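Local atomic coordinates of cGAS/DncV-like nucleotidyltransferase in E. coli homolog (Elizabethkingia meningoseptica ATCC 13253 = NBRC 12535, PDB entry 6E0O), a protein that makes cyclic nucleotide second messengers, probably from ATP or GTP with magnesium, as part of a CBASS system that defends bacteria against phage. Residues L21-A26 and S60-V65; A36-R41 and E106-N111; V152-I157 and P171-S176; Y201-D206 and L279-K284. One frame throughout, in Å; residues are numbered along the deposited sequence.

Contact 1. Residues L21-A26 and S60-V65. With MG (magnesium ion), chain D; nucleotides of chain B.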
# COMPACT_ATOMS: atom_id res chain seq x y z
N LEU A 21 -4.01 3.42 -19.52
CA LEU A 21 -4.88 4.50 -19.94
C LEU A 21 -5.99 4.76 -18.93
O LEU A 21 -6.31 5.91 -18.63
CB LEU A 21 -5.48 4.16 -21.30
CG LEU A 21 -6.58 5.07 -21.84
CD1 LEU A 21 -6.06 6.49 -22.01
CD2 LEU A 21 -7.12 4.54 -23.16
N LYS A 22 -6.61 3.69 -18.41
CA LYS A 22 -7.73 3.87 -17.49
C LYS A 22 -7.27 4.45 -16.15
O LYS A 22 -8.05 5.10 -15.46
CB LYS A 22 -8.49 2.56 -17.30
CG LYS A 22 -9.30 2.13 -18.52
CD LYS A 22 -9.98 0.78 -18.34
CE LYS A 22 -11.15 0.83 -17.36
NZ LYS A 22 -11.80 -0.52 -17.21
N CYS A 23 -6.00 4.21 -15.77
CA CYS A 23 -5.46 4.85 -14.57
C CYS A 23 -5.22 6.33 -14.82
O CYS A 23 -5.64 7.18 -14.02
CB CYS A 23 -4.17 4.15 -14.15
SG CYS A 23 -3.42 4.87 -12.67
N GLN A 24 -4.53 6.65 -15.92
CA GLN A 24 -4.33 8.04 -16.30
C GLN A 24 -5.65 8.80 -16.35
O GLN A 24 -5.75 9.92 -15.86
CB GLN A 24 -3.61 8.10 -17.65
CG GLN A 24 -2.23 7.44 -17.67
CD GLN A 24 -1.62 7.39 -19.06
OE1 GLN A 24 -2.31 7.58 -20.06
NE2 GLN A 24 -0.32 7.12 -19.12
N ASN A 25 -6.67 8.19 -16.96
CA ASN A 25 -7.96 8.86 -17.09
C ASN A 25 -8.56 9.18 -15.72
O ASN A 25 -9.08 10.27 -15.50
CB ASN A 25 -8.94 8.01 -17.90
CG ASN A 25 -8.63 8.00 -19.37
OD1 ASN A 25 -7.84 8.82 -19.86
ND2 ASN A 25 -9.26 7.09 -20.10
N ALA A 26 -8.51 8.22 -14.80
CA ALA A 26 -9.02 8.48 -13.46
C ALA A 26 -8.27 9.63 -12.81
O ALA A 26 -8.88 10.53 -12.23
CB ALA A 26 -8.93 7.21 -12.61
N SER A 60 -7.01 -2.44 -11.25
CA SER A 60 -6.98 -2.19 -9.81
C SER A 60 -7.36 -0.75 -9.47
O SER A 60 -7.08 0.18 -10.23
CB SER A 60 -5.57 -2.46 -9.26
OG SER A 60 -5.20 -3.82 -9.36
N ASP A 61 -7.93 -0.57 -8.28
CA ASP A 61 -8.24 0.77 -7.79
C ASP A 61 -6.96 1.52 -7.45
O ASP A 61 -5.97 0.95 -6.97
CB ASP A 61 -9.08 0.69 -6.51
CG ASP A 61 -10.40 -0.04 -6.68
OD1 ASP A 61 -10.77 -0.41 -7.82
OD2 ASP A 61 -11.08 -0.26 -5.65
N VAL A 62 -6.98 2.84 -7.68
CA VAL A 62 -5.84 3.71 -7.41
C VAL A 62 -6.14 4.60 -6.20
O VAL A 62 -7.26 5.10 -6.04
CB VAL A 62 -5.47 4.58 -8.63
CG1 VAL A 62 -6.64 5.48 -9.05
CG2 VAL A 62 -4.22 5.40 -8.34
N ASP A 63 -5.11 4.82 -5.37
CA ASP A 63 -5.21 5.65 -4.17
C ASP A 63 -4.61 7.02 -4.45
O ASP A 63 -3.39 7.16 -4.58
CB ASP A 63 -4.49 4.94 -3.03
CG ASP A 63 -5.02 3.56 -2.80
OD1 ASP A 63 -6.24 3.47 -2.54
OD2 ASP A 63 -4.26 2.58 -2.94
N ILE A 64 -5.48 8.02 -4.56
CA ILE A 64 -5.09 9.39 -4.86
C ILE A 64 -5.18 10.19 -3.57
O ILE A 64 -6.28 10.37 -3.02
CB ILE A 64 -6.00 10.00 -5.94
CG1 ILE A 64 -5.97 9.15 -7.20
CG2 ILE A 64 -5.61 11.45 -6.21
CD1 ILE A 64 -6.96 9.62 -8.26
N VAL A 65 -4.05 10.70 -3.10
CA VAL A 65 -3.99 11.48 -1.88
C VAL A 65 -4.18 12.95 -2.22
O VAL A 65 -3.56 13.47 -3.15
CB VAL A 65 -2.66 11.25 -1.15
CG1 VAL A 65 -2.66 12.04 0.16
CG2 VAL A 65 -2.39 9.78 -0.89
MG MG D . -4.61 0.49 -2.85
P A B 2 -8.23 0.08 3.92
OP1 A B 2 -8.11 0.75 5.24
OP2 A B 2 -9.48 -0.65 3.58
O5' A B 2 -7.99 1.19 2.80
C5' A B 2 -9.03 2.09 2.42
C4' A B 2 -8.48 3.35 1.81
O4' A B 2 -7.81 4.12 2.85
C3' A B 2 -7.45 3.14 0.71
O3' A B 2 -7.57 4.16 -0.29
C2' A B 2 -6.12 3.27 1.44
O2' A B 2 -5.04 3.70 0.64
C1' A B 2 -6.45 4.31 2.52
N9 A B 2 -5.66 4.13 3.74
C8 A B 2 -5.82 3.15 4.69
N7 A B 2 -4.97 3.22 5.67
C5 A B 2 -4.18 4.32 5.35
C6 A B 2 -3.08 4.92 5.99
N6 A B 2 -2.55 4.51 7.14
N1 A B 2 -2.56 6.00 5.39
C2 A B 2 -3.06 6.44 4.23
N3 A B 2 -4.09 5.96 3.53
C4 A B 2 -4.61 4.89 4.15
O HOH W 1 -4.17 0.67 -4.90
O HOH W 2 -6.56 0.94 -3.22
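Cys23 and Val62 meet where helix 21-38 backs onto strand 62-68, the strand whose start carries the Asp-X-Asp metal motif of the nucleotidyltransferase fold, with Asp61 just before it and Asp63 on it. The packing is light and mostly apolar. Cys23 SG, held anti to its own main-chain nitrogen (chi1 -180°), ends 4.4 Å from Val62 CG2, and the aromatic residue Tyr50 lies against both side chains. One helical turn on, Ala26 turns its methyl group to the strand, while the extended Ile64 side chain brings CD1 to 4.5 Å from Ala26 O. Val62 and Ile64 thus face the helix, and Asp63, between them, looks to the other side of the strand.

There its two carboxylate oxygens divide the work. OD2 binds the magnesium at 2.1 Å; OD1 accepts a hydrogen bond of 2.6 Å from water 2, itself a ligand of the same metal. The O3' of nucleotide A2 of chain B also lies 2.7 Å from Asp63 OD1. Asp61 takes part through its backbone: its O receives a 2.8 Å hydrogen bond from water 1, a second metal-bound water. Its carboxylate, a probable magnesium ligand, is turned away from this ion, with Asp61 OD2 7.1 Å from the metal. Three further ligands come from outside the two segments.

The chemistry therefore splits across one strand: an oily back that seats it on the helix, and an acidic front where Asp63 binds the metal and lies close to the ribose O3' of the bound nucleotide.

Contact 2. Residues A36-R41 and E106-N111; sequences AKFGNR and EEALRN
Lys37 lies across Ala108 and can be followed outward from its root. Its CB stands 3.9 Å from Ala108 CB. CG, anti to the backbone nitrogen, passes over the centre of one face of the neighbouring Phe38 ring. CD returns to the alanine methyl group, and CE comes to 3.8 Å from Ala108 CB while brushing the main chain at Ala108 N. Bends at chi3 (-67°) and chi4 (-65°) curl the chain round the methyl group and swing NZ out to the acidic side chain of Glu107, which Lys37 crosses at about a right angle.

At the tip the direct salt bridge is a long one, 3.6 Å between Lys37 NZ and Glu107 OE2. Water 3 fills in for it: the water accepts from Lys37 NZ at 2.9 Å, donates to Glu107 OE2 at 2.6 Å, and accepts from Asn111 ND2 at 3.0 Å. Three side chains from two helices thus converge on one water at the surface.

On the inner side, Phe38 CE2 reaches Ala108 CB at 4.5 Å, and its ring also packs on Met66 and Tyr68 of strand 62-68. Just after the helix, Gly39 takes positive phi, and Arg41 folds back to make weak hydrogen bonds to the carbonyls of Lys37 and Phe38.

With only a methyl group at Ala108, the backbones come close, 6.1 Å between the CA atoms of Lys37 and Ala108: close helix-helix packing on the flank of the nucleotidyltransferase core.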
# COMPACT_ATOMS: atom_id res chain seq x y z
N ALA A 36 -10.82 22.27 -9.10
CA ALA A 36 -11.89 23.25 -9.28
C ALA A 36 -12.33 23.85 -7.95
O ALA A 36 -12.73 25.02 -7.90
CB ALA A 36 -13.09 22.61 -9.99
N LYS A 37 -12.25 23.08 -6.87
CA LYS A 37 -12.60 23.60 -5.55
C LYS A 37 -11.40 24.11 -4.77
O LYS A 37 -11.50 25.15 -4.12
CB LYS A 37 -13.34 22.54 -4.73
CG LYS A 37 -13.77 23.06 -3.36
CD LYS A 37 -14.73 22.13 -2.62
CE LYS A 37 -16.09 22.01 -3.29
NZ LYS A 37 -16.89 23.27 -3.32
N PHE A 38 -10.28 23.40 -4.81
CA PHE A 38 -9.18 23.65 -3.90
C PHE A 38 -8.01 24.39 -4.52
O PHE A 38 -7.14 24.88 -3.77
CB PHE A 38 -8.68 22.33 -3.31
CG PHE A 38 -9.69 21.63 -2.45
CD1 PHE A 38 -9.96 22.08 -1.17
CD2 PHE A 38 -10.39 20.54 -2.92
CE1 PHE A 38 -10.89 21.45 -0.38
CE2 PHE A 38 -11.32 19.90 -2.13
CZ PHE A 38 -11.57 20.35 -0.87
N GLY A 39 -7.94 24.49 -5.84
CA GLY A 39 -6.84 25.20 -6.46
C GLY A 39 -5.51 24.63 -6.02
O GLY A 39 -5.31 23.41 -5.94
N ASN A 40 -4.57 25.53 -5.74
CA ASN A 40 -3.23 25.13 -5.34
C ASN A 40 -3.09 24.91 -3.85
O ASN A 40 -1.97 24.67 -3.37
CB ASN A 40 -2.19 26.14 -5.80
CG ASN A 40 -1.77 25.92 -7.25
OD1 ASN A 40 -1.86 24.82 -7.77
ND2 ASN A 40 -1.28 26.98 -7.90
N ARG A 41 -4.19 24.93 -3.11
CA ARG A 41 -4.15 24.71 -1.67
C ARG A 41 -3.95 23.25 -1.29
O ARG A 41 -3.83 22.96 -0.09
CB ARG A 41 -5.43 25.25 -1.04
CG ARG A 41 -5.59 26.75 -1.21
CD ARG A 41 -6.85 27.23 -0.54
NE ARG A 41 -8.04 26.84 -1.29
CZ ARG A 41 -9.22 26.56 -0.75
NH1 ARG A 41 -9.37 26.58 0.57
NH2 ARG A 41 -10.24 26.24 -1.53
N GLU A 106 -15.82 15.50 -0.82
CA GLU A 106 -16.94 14.73 -1.35
C GLU A 106 -17.79 15.58 -2.27
O GLU A 106 -18.20 15.14 -3.35
CB GLU A 106 -17.75 14.16 -0.19
CG GLU A 106 -18.87 13.26 -0.62
CD GLU A 106 -19.65 12.68 0.55
OE1 GLU A 106 -19.29 12.95 1.72
OE2 GLU A 106 -20.63 11.95 0.30
N GLU A 107 -18.04 16.83 -1.88
CA GLU A 107 -18.86 17.73 -2.70
C GLU A 107 -18.18 18.03 -4.03
O GLU A 107 -18.83 17.99 -5.08
CB GLU A 107 -19.07 19.02 -1.91
CG GLU A 107 -19.95 20.04 -2.54
CD GLU A 107 -20.29 21.14 -1.56
OE1 GLU A 107 -20.79 20.82 -0.45
OE2 GLU A 107 -20.06 22.32 -1.88
N ALA A 108 -16.89 18.34 -4.00
CA ALA A 108 -16.16 18.61 -5.23
C ALA A 108 -16.26 17.43 -6.18
O ALA A 108 -16.44 17.60 -7.39
CB ALA A 108 -14.70 18.92 -4.92
N LEU A 109 -16.16 16.21 -5.65
CA LEU A 109 -16.23 15.02 -6.48
C LEU A 109 -17.65 14.77 -6.96
O LEU A 109 -17.87 14.45 -8.14
CB LEU A 109 -15.66 13.83 -5.71
CG LEU A 109 -14.16 13.95 -5.38
CD1 LEU A 109 -13.75 12.89 -4.37
CD2 LEU A 109 -13.34 13.82 -6.65
N ARG A 110 -18.64 14.92 -6.08
CA ARG A 110 -20.02 14.66 -6.48
C ARG A 110 -20.48 15.64 -7.56
O ARG A 110 -21.27 15.27 -8.43
CB ARG A 110 -20.93 14.76 -5.26
CG ARG A 110 -22.33 14.27 -5.55
CD ARG A 110 -23.17 14.00 -4.32
NE ARG A 110 -22.49 13.28 -3.28
CZ ARG A 110 -22.32 11.99 -3.37
NH1 ARG A 110 -21.72 11.31 -2.42
NH2 ARG A 110 -22.76 11.35 -4.46
N ASN A 111 -19.99 16.88 -7.53
CA ASN A 111 -20.41 17.85 -8.54
C ASN A 111 -20.08 17.37 -9.93
O ASN A 111 -20.79 17.71 -10.88
CB ASN A 111 -19.76 19.21 -8.30
CG ASN A 111 -20.35 19.94 -7.14
OD1 ASN A 111 -21.48 19.67 -6.74
ND2 ASN A 111 -19.59 20.88 -6.58
O HOH W 3 -19.57 22.83 -4.33

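Contact 3. Residues V152-I157 and P171-S176; sequences VEAEGI and PEQHYS
Gln173 NE2 donates a hydrogen bond of 3.0 Å to the backbone O of Glu155, and this nearly straight bond (168° at the hydrogen) ties helix 171-184 to strand 152-160. The acceptor lies almost exactly in the amide plane of Gln173, whereas the donor stands tilted out of the carbonyl plane of Glu155. To get there the glutamine bends at chi2 (91°), away from a staggered value, which turns the amide back against the strand and leaves NE2 4.2 Å from Ala154 CB.

The second touch is apolar. Ile157 CG1, in the crowded position between the backbone nitrogen and the carbonyl carbon, meets Pro171 CD at 4.0 Å, the two side chains slanting across each other. Pro171 opens the helix, which runs nearly perpendicular to the strand, at 101°, with 8.4 Å between the axes of the two segments at closest approach. Both residues also pack on Gln47, which probably binds ATP, and Glu172 makes a salt bridge to Arg51, probably part of the GTP site. The carboxylate of Glu155 is engaged elsewhere, by Tyr73 OH.

Ala154 and Gly156 bond through their backbones to strand 135-147, and Ile157 to Ser169 of strand 166-169. Where that last strand gives way to the helix, the Gln173 amide offers an N-H to strand 152-160, so a side chain from the helix satisfies the carbonyl of Glu155.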
# COMPACT_ATOMS: atom_id res chain seq x y z
N VAL A 152 14.62 11.52 14.66
CA VAL A 152 14.37 12.71 13.84
C VAL A 152 12.87 12.94 13.75
O VAL A 152 12.07 12.01 13.85
CB VAL A 152 14.97 12.59 12.42
CG1 VAL A 152 16.47 12.38 12.47
CG2 VAL A 152 14.28 11.47 11.64
N GLU A 153 12.50 14.20 13.53
CA GLU A 153 11.14 14.51 13.13
C GLU A 153 10.94 14.10 11.68
O GLU A 153 11.79 14.37 10.82
CB GLU A 153 10.86 16.00 13.28
CG GLU A 153 9.40 16.36 13.00
CD GLU A 153 9.12 17.84 13.09
OE1 GLU A 153 9.57 18.59 12.20
OE2 GLU A 153 8.46 18.26 14.06
N ALA A 154 9.82 13.44 11.41
CA ALA A 154 9.48 12.99 10.08
C ALA A 154 8.16 13.60 9.65
O ALA A 154 7.25 13.80 10.47
CB ALA A 154 9.33 11.47 10.05
N GLU A 155 8.05 13.88 8.36
CA GLU A 155 6.84 14.45 7.80
C GLU A 155 6.10 13.40 6.99
O GLU A 155 6.69 12.73 6.12
CB GLU A 155 7.14 15.66 6.91
CG GLU A 155 5.86 16.28 6.39
CD GLU A 155 6.08 17.50 5.53
OE1 GLU A 155 7.01 18.29 5.84
OE2 GLU A 155 5.32 17.67 4.56
N GLY A 156 4.80 13.28 7.26
CA GLY A 156 3.91 12.42 6.52
C GLY A 156 2.55 13.06 6.39
O GLY A 156 2.45 14.28 6.24
N ILE A 157 1.50 12.25 6.46
CA ILE A 157 0.14 12.73 6.32
C ILE A 157 -0.69 12.18 7.46
O ILE A 157 -0.39 11.14 8.04
CB ILE A 157 -0.49 12.35 4.97
CG1 ILE A 157 -0.46 10.83 4.74
CG2 ILE A 157 0.22 13.09 3.84
CD1 ILE A 157 -1.24 10.40 3.52
N PRO A 171 3.97 7.96 3.25
CA PRO A 171 4.05 7.33 1.93
C PRO A 171 5.32 7.63 1.18
O PRO A 171 5.74 6.80 0.37
CB PRO A 171 2.82 7.88 1.19
CG PRO A 171 2.46 9.17 1.94
CD PRO A 171 2.80 8.86 3.38
N GLU A 172 5.93 8.80 1.38
CA GLU A 172 7.14 9.12 0.64
C GLU A 172 8.29 8.23 1.09
O GLU A 172 9.03 7.69 0.27
CB GLU A 172 7.48 10.60 0.80
CG GLU A 172 6.40 11.53 0.28
CD GLU A 172 6.12 11.32 -1.20
OE1 GLU A 172 7.08 11.10 -1.96
OE2 GLU A 172 4.94 11.38 -1.61
N GLN A 173 8.47 8.11 2.41
CA GLN A 173 9.54 7.27 2.94
C GLN A 173 9.30 5.80 2.63
O GLN A 173 10.24 5.05 2.35
CB GLN A 173 9.65 7.51 4.44
CG GLN A 173 10.01 8.96 4.82
CD GLN A 173 8.83 9.91 5.05
OE1 GLN A 173 7.74 9.74 4.51
NE2 GLN A 173 9.06 10.94 5.86
N HIS A 174 8.04 5.36 2.69
CA HIS A 174 7.68 4.02 2.25
C HIS A 174 8.07 3.80 0.80
O HIS A 174 8.71 2.79 0.46
CB HIS A 174 6.17 3.87 2.42
CG HIS A 174 5.65 2.52 2.06
ND1 HIS A 174 5.31 1.58 3.01
CD2 HIS A 174 5.39 1.95 0.86
CE1 HIS A 174 4.88 0.49 2.40
NE2 HIS A 174 4.92 0.69 1.10
N TYR A 175 7.70 4.73 -0.07
CA TYR A 175 8.03 4.62 -1.49
C TYR A 175 9.54 4.52 -1.67
O TYR A 175 10.05 3.61 -2.35
CB TYR A 175 7.47 5.82 -2.28
CG TYR A 175 8.08 5.83 -3.65
CD1 TYR A 175 7.62 4.98 -4.64
CD2 TYR A 175 9.18 6.64 -3.94
CE1 TYR A 175 8.22 4.92 -5.88
CE2 TYR A 175 9.79 6.59 -5.18
CZ TYR A 175 9.30 5.73 -6.14
OH TYR A 175 9.88 5.66 -7.38
N SER A 176 10.28 5.44 -1.08
CA SER A 176 11.72 5.52 -1.34
C SER A 176 12.45 4.30 -0.80
O SER A 176 13.33 3.75 -1.49
CB SER A 176 12.28 6.79 -0.73
OG SER A 176 11.69 7.91 -1.34

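Contact 4. Residues Y201-D206 and L279-K284; sequences YRLIDD and LGFMQK
Leu203 pushes one methyl group into the angle between Lys284 and Phe281, and this single leucine branch makes the touch between segments 201-206 and 279-284. The leucine has CG anti to the carbonyl carbon (chi1 -68°), and its CD1 lands 3.9 Å from Lys284 CB and 4.3 Å from Phe281 CE1. Phe281 takes the other course: with CG anti to the backbone nitrogen (chi1 178°), its ring leans toward the leucine and meets the methyl group obliquely.

Lys284 starts toward the leucine and then leaves it. A kink at chi2 (-68°) turns the chain aside, and from there it runs extended to NZ, which makes a salt bridge with Glu208 OE2 just past the end of the first helix. The nearest CA atoms, of Leu203 and Lys284, are 8.0 Å apart, and side chains bridge the gap; Tyr288 of helix 275-289 and Ile209 also pack on Leu203.

This is plain packing between helices of the C-terminal helical part, with Lys284 split in its use: the aliphatic root adds to a small apolar cluster with Leu203 and Phe281, while the charged end is carried away to the carboxylate of Glu208.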
# COMPACT_ATOMS: atom_id res chain seq x y z
N TYR A 201 -4.58 -13.27 -2.45
CA TYR A 201 -5.88 -13.20 -3.12
C TYR A 201 -6.43 -14.60 -3.40
O TYR A 201 -7.64 -14.84 -3.28
CB TYR A 201 -5.76 -12.41 -4.42
CG TYR A 201 -5.57 -10.92 -4.22
CD1 TYR A 201 -6.34 -10.21 -3.31
CD2 TYR A 201 -4.60 -10.24 -4.93
CE1 TYR A 201 -6.16 -8.85 -3.12
CE2 TYR A 201 -4.41 -8.88 -4.76
CZ TYR A 201 -5.19 -8.19 -3.85
OH TYR A 201 -4.99 -6.84 -3.68
N ARG A 202 -5.55 -15.54 -3.78
CA ARG A 202 -6.00 -16.90 -4.03
C ARG A 202 -6.52 -17.56 -2.76
O ARG A 202 -7.56 -18.23 -2.78
CB ARG A 202 -4.86 -17.73 -4.64
CG ARG A 202 -4.59 -17.37 -6.08
CD ARG A 202 -3.27 -17.94 -6.57
NE ARG A 202 -3.18 -17.85 -8.02
CZ ARG A 202 -3.29 -18.88 -8.85
NH1 ARG A 202 -3.46 -20.11 -8.40
NH2 ARG A 202 -3.20 -18.67 -10.15
N LEU A 203 -5.80 -17.38 -1.65
CA LEU A 203 -6.24 -17.95 -0.38
C LEU A 203 -7.55 -17.33 0.07
O LEU A 203 -8.42 -18.02 0.62
CB LEU A 203 -5.16 -17.76 0.67
CG LEU A 203 -3.87 -18.56 0.46
CD1 LEU A 203 -2.81 -18.06 1.43
CD2 LEU A 203 -4.12 -20.04 0.66
N ILE A 204 -7.73 -16.02 -0.14
CA ILE A 204 -9.00 -15.38 0.19
C ILE A 204 -10.11 -15.94 -0.68
O ILE A 204 -11.19 -16.29 -0.19
CB ILE A 204 -8.88 -13.85 0.03
CG1 ILE A 204 -7.89 -13.28 1.05
CG2 ILE A 204 -10.25 -13.17 0.17
CD1 ILE A 204 -7.49 -11.85 0.76
N ASP A 205 -9.87 -16.04 -1.99
CA ASP A 205 -10.90 -16.53 -2.90
C ASP A 205 -11.29 -17.96 -2.56
O ASP A 205 -12.46 -18.34 -2.71
CB ASP A 205 -10.39 -16.46 -4.35
CG ASP A 205 -10.34 -15.04 -4.87
OD1 ASP A 205 -10.84 -14.13 -4.18
OD2 ASP A 205 -9.78 -14.84 -5.97
N ASP A 206 -10.33 -18.77 -2.12
CA ASP A 206 -10.59 -20.15 -1.74
C ASP A 206 -11.23 -20.28 -0.37
O ASP A 206 -11.59 -21.40 0.02
CB ASP A 206 -9.27 -20.94 -1.71
CG ASP A 206 -8.70 -21.20 -3.08
OD1 ASP A 206 -9.43 -21.06 -4.09
OD2 ASP A 206 -7.50 -21.55 -3.15
N LEU A 279 2.72 -15.10 11.04
CA LEU A 279 3.09 -16.51 11.12
C LEU A 279 2.06 -17.39 10.44
O LEU A 279 2.41 -18.27 9.65
CB LEU A 279 3.25 -16.90 12.58
CG LEU A 279 3.59 -18.36 12.86
CD1 LEU A 279 4.95 -18.71 12.28
CD2 LEU A 279 3.56 -18.59 14.36
N GLY A 280 0.78 -17.18 10.75
CA GLY A 280 -0.25 -17.97 10.14
C GLY A 280 -0.32 -17.78 8.64
O GLY A 280 -0.49 -18.73 7.88
N PHE A 281 -0.15 -16.53 8.19
CA PHE A 281 -0.14 -16.27 6.75
C PHE A 281 1.03 -16.98 6.07
O PHE A 281 0.86 -17.60 5.02
CB PHE A 281 -0.12 -14.76 6.50
CG PHE A 281 -0.07 -14.40 5.04
CD1 PHE A 281 -1.12 -14.71 4.19
CD2 PHE A 281 1.04 -13.75 4.52
CE1 PHE A 281 -1.06 -14.38 2.85
CE2 PHE A 281 1.10 -13.44 3.18
CZ PHE A 281 0.04 -13.74 2.35
N MET A 282 2.22 -16.91 6.66
CA MET A 282 3.36 -17.61 6.07
C MET A 282 3.11 -19.11 5.97
O MET A 282 3.46 -19.75 4.98
CB MET A 282 4.62 -17.36 6.90
CG MET A 282 5.24 -15.98 6.76
SD MET A 282 5.73 -15.59 5.07
CE MET A 282 4.38 -14.53 4.63
N GLN A 283 2.53 -19.70 7.02
CA GLN A 283 2.21 -21.12 6.98
C GLN A 283 1.25 -21.43 5.84
O GLN A 283 1.43 -22.42 5.11
CB GLN A 283 1.61 -21.53 8.31
CG GLN A 283 1.07 -22.92 8.35
CD GLN A 283 0.58 -23.28 9.73
OE1 GLN A 283 -0.53 -22.90 10.12
NE2 GLN A 283 1.40 -23.98 10.47
N LYS A 284 0.20 -20.62 5.68
CA LYS A 284 -0.76 -20.87 4.62
C LYS A 284 -0.10 -20.74 3.25
O LYS A 284 -0.39 -21.52 2.34
CB LYS A 284 -1.94 -19.90 4.73
CG LYS A 284 -2.80 -20.09 5.96
CD LYS A 284 -3.55 -21.40 5.92
CE LYS A 284 -4.63 -21.41 6.99
NZ LYS A 284 -5.28 -22.74 7.10

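How the contacts relate
Contacts 1 and 2 use the two ends of helix 21-38, the first on the metal-bearing strand in the core, the second at the outer flank, so apolar packing beside the active site gives way to a lysine, a glutamate and a shared water. Contact 3 lies on the same sheet as contact 1 and touches it, Val65 CG1 to Ile157 CD1 at 4.0 Å, yet its main link is a side-chain-to-backbone hydrogen bond. Contact 4 belongs to the helical part, with its centre about 40 Å from that of contact 2, on the opposite side of the chain's centre. Like contact 1 it is buried and mainly apolar, but its touching residues bind no metal.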